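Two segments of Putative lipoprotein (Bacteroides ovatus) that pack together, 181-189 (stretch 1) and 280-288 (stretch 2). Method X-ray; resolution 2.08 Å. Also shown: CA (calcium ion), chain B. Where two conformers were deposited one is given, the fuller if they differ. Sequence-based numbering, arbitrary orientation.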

# COMPACT_ATOMS: atom_id res chain seq x y z
N ASP A 181 0.33 -0.39 8.37
CA ASP A 181 0.70 0.30 9.61
C ASP A 181 -0.24 1.44 9.90
O ASP A 181 -0.32 2.35 9.09
CB ASP A 181 2.15 0.85 9.51
CG ASP A 181 3.18 -0.23 9.28
OD1 ASP A 181 2.90 -1.41 9.64
OD2 ASP A 181 4.23 0.08 8.70
N VAL A 182 -0.92 1.40 11.06
CA VAL A 182 -1.87 2.45 11.47
C VAL A 182 -1.11 3.70 11.91
O VAL A 182 -0.46 3.71 12.95
CB VAL A 182 -2.86 2.00 12.58
CG1 VAL A 182 -3.91 3.09 12.82
CG2 VAL A 182 -3.52 0.68 12.23
N ARG A 183 -1.28 4.78 11.16
CA ARG A 183 -0.64 6.02 11.50
C ARG A 183 -1.59 6.89 12.34
O ARG A 183 -1.14 7.50 13.30
CB ARG A 183 -0.14 6.71 10.21
CG ARG A 183 -0.30 8.18 10.13
CD ARG A 183 0.96 8.90 9.76
NE ARG A 183 1.59 8.56 8.47
CZ ARG A 183 1.47 9.28 7.36
NH1 ARG A 183 0.66 10.34 7.32
NH2 ARG A 183 2.18 8.95 6.27
N ALA A 184 -2.88 6.95 12.00
CA ALA A 184 -3.83 7.77 12.75
C ALA A 184 -5.26 7.32 12.50
O ALA A 184 -5.55 6.75 11.44
CB ALA A 184 -3.70 9.25 12.32
N VAL A 185 -6.17 7.68 13.45
CA VAL A 185 -7.60 7.43 13.34
C VAL A 185 -8.30 8.74 13.77
O VAL A 185 -8.52 8.97 14.95
CB VAL A 185 -8.11 6.18 14.10
CG1 VAL A 185 -9.60 5.93 13.83
CG2 VAL A 185 -7.30 4.93 13.74
N GLY A 186 -8.57 9.61 12.79
CA GLY A 186 -9.21 10.90 13.02
C GLY A 186 -10.72 10.82 12.99
O GLY A 186 -11.38 11.71 12.47
N GLY A 187 -11.27 9.76 13.53
CA GLY A 187 -12.72 9.59 13.54
C GLY A 187 -13.13 8.82 14.76
O GLY A 187 -12.32 8.05 15.27
N ILE A 188 -14.39 9.01 15.18
CA ILE A 188 -14.97 8.36 16.36
C ILE A 188 -15.43 6.95 16.01
O ILE A 188 -15.26 6.03 16.83
CB ILE A 188 -16.15 9.24 16.91
CG1 ILE A 188 -15.63 10.56 17.50
CG2 ILE A 188 -17.02 8.51 17.93
CD1 ILE A 188 -16.55 11.76 17.24
N TYR A 189 -16.02 6.77 14.82
CA TYR A 189 -16.61 5.52 14.39
C TYR A 189 -15.76 4.57 13.52
O TYR A 189 -16.22 3.44 13.39
CB TYR A 189 -17.93 5.84 13.67
CG TYR A 189 -18.87 6.60 14.58
CD1 TYR A 189 -19.46 5.98 15.67
CD2 TYR A 189 -19.05 7.98 14.44
CE1 TYR A 189 -20.27 6.68 16.56
CE2 TYR A 189 -19.86 8.70 15.32
CZ TYR A 189 -20.51 8.03 16.36
OH TYR A 189 -21.34 8.69 17.22
N ASN A 280 -9.84 8.68 24.05
CA ASN A 280 -11.15 9.32 24.17
C ASN A 280 -11.64 9.83 22.81
O ASN A 280 -10.85 10.03 21.87
CB ASN A 280 -11.12 10.47 25.20
CG ASN A 280 -10.22 11.60 24.81
OD1 ASN A 280 -10.53 12.36 23.91
ND2 ASN A 280 -9.11 11.77 25.52
N ASN A 281 -12.94 10.12 22.74
CA ASN A 281 -13.66 10.58 21.57
C ASN A 281 -13.32 12.01 21.16
O ASN A 281 -13.54 12.37 20.01
CB ASN A 281 -15.15 10.50 21.85
CG ASN A 281 -15.64 9.12 22.17
OD1 ASN A 281 -15.42 8.17 21.41
ND2 ASN A 281 -16.28 8.99 23.31
N GLN A 282 -12.84 12.85 22.07
CA GLN A 282 -12.56 14.23 21.68
C GLN A 282 -11.24 14.33 20.92
O GLN A 282 -11.20 14.93 19.84
CB GLN A 282 -12.54 15.13 22.92
CG GLN A 282 -12.36 16.61 22.57
CD GLN A 282 -12.26 17.43 23.82
OE1 GLN A 282 -12.87 17.11 24.84
NE2 GLN A 282 -11.48 18.49 23.77
N ASP A 283 -10.18 13.75 21.48
CA ASP A 283 -8.83 13.78 20.92
C ASP A 283 -8.68 12.87 19.75
O ASP A 283 -7.92 13.19 18.84
CB ASP A 283 -7.82 13.35 22.00
CG ASP A 283 -7.84 14.25 23.20
OD1 ASP A 283 -8.37 15.37 23.09
OD2 ASP A 283 -7.30 13.84 24.25
N MSE A 284 -9.28 11.67 19.83
CA MSE A 284 -9.11 10.63 18.82
C MSE A 284 -7.62 10.21 18.77
O MSE A 284 -6.94 10.34 19.79
CB MSE A 284 -9.70 11.07 17.46
CG MSE A 284 -11.25 11.17 17.50
SE MSE A 284 -11.97 12.20 16.03
CE MSE A 284 -11.94 13.86 16.86
N PHE A 285 -7.11 9.69 17.63
CA PHE A 285 -5.78 9.09 17.60
C PHE A 285 -4.80 9.71 16.59
O PHE A 285 -4.93 9.49 15.38
CB PHE A 285 -5.93 7.56 17.32
CG PHE A 285 -4.63 6.78 17.41
CD1 PHE A 285 -3.94 6.67 18.62
CD2 PHE A 285 -4.11 6.13 16.29
CE1 PHE A 285 -2.75 5.97 18.69
CE2 PHE A 285 -2.92 5.40 16.38
CZ PHE A 285 -2.25 5.33 17.58
N GLN A 286 -3.71 10.34 17.13
CA GLN A 286 -2.61 10.96 16.37
C GLN A 286 -3.12 12.05 15.41
O GLN A 286 -2.58 12.18 14.32
CB GLN A 286 -1.79 9.89 15.61
CG GLN A 286 -1.23 8.72 16.48
CD GLN A 286 -0.29 9.20 17.59
OE1 GLN A 286 -0.68 9.93 18.50
NE2 GLN A 286 0.95 8.78 17.58
N VAL A 287 -4.17 12.83 15.80
CA VAL A 287 -4.75 13.88 14.92
C VAL A 287 -4.95 15.26 15.64
O VAL A 287 -5.22 16.28 14.99
CB VAL A 287 -6.10 13.42 14.25
CG1 VAL A 287 -5.89 12.21 13.35
CG2 VAL A 287 -7.23 13.17 15.27
N THR A 288 -4.91 15.28 16.97
CA THR A 288 -5.22 16.53 17.67
C THR A 288 -3.94 17.15 18.22
O THR A 288 -3.21 16.50 18.98
CB THR A 288 -6.30 16.30 18.78
OG1 THR A 288 -7.50 15.73 18.21
CG2 THR A 288 -6.66 17.57 19.52
CA CA B . -11.00 13.56 11.06
O HOH W 1 -13.57 13.97 10.45

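Two segments far apart in sequence need very little regular structure to hold each other firmly, provided a short backbone link fixes the register from which the side chains reach out. In this putative lipoprotein the link is a single antiparallel bridge, Val-185 with Phe-285, made of two hydrogen bonds: Val-185 N donates to Phe-285 O at 2.9 Å, and Phe-285 N donates to Val-185 O at 3.1 Å. Both are close to straight, so the polar groups of two buried residues satisfy each other, and the CA atoms of the pair lie 4.9 Å apart.

Around this bridge the side chains settle into conformations that suit their surroundings. Phe-285 takes chi1 near 180° (t), which carries its ring along stretch 1 toward the strand residues. The ring edge lies near Val-185 N, while CE2 comes within 4.4 Å of Val-182 CG1, a loose apolar contact. Val-185, also t, meets Phe-285 near the backbone, CB to CB at 4.1 Å. Ala-184 CB, the end of a side chain with nothing beyond it, lies 3.3 Å from Phe-285 O and 3.8 Å from Val-287 CG1.

Gln-286 shows how a polar side chain can contribute its stem and keep its head for other partners. Its CB points toward stretch 1 and packs 3.4 Å from Arg-183 O, but with chi1 and chi2 both m the chain folds so that its end leads away, and the amide is hydrogen-bonded elsewhere in the structure.

Val-287 CG1 rests 3.6 Å from Gly-186 CA. Here the absence of a side chain matters, since a CB built on Gly-186 would fall 3.2 Å from Val-287 CG1 and 3.0 Å from the calcium ion. The carbonyl Gly-186 O binds this calcium at 2.4 Å, so one residue serves both packing and metal binding.

Selenomethionine Met-284 has positive phi (62°), and its CB points toward stretch 1, 3.5 Å from Val-185 O. An m, t, m side chain then runs beside the glycine turn, placing SE 3.6 Å from both Gly-186 C and Gly-187 N and 4.3 Å from Ile-188 CG1. Ile-188 extends the contact to Asn-281, with CG1 3.7 Å from Asn-281 O.

Stretch 2 is braced internally: Asn-280, with chi1 p, accepts a hydrogen bond at OD1 from Asp-283 N (2.8 Å), and its ND2 donates to Asp-283 OD2 (3.0 Å). This reciprocal pairing ties together the turn leading into Met-284.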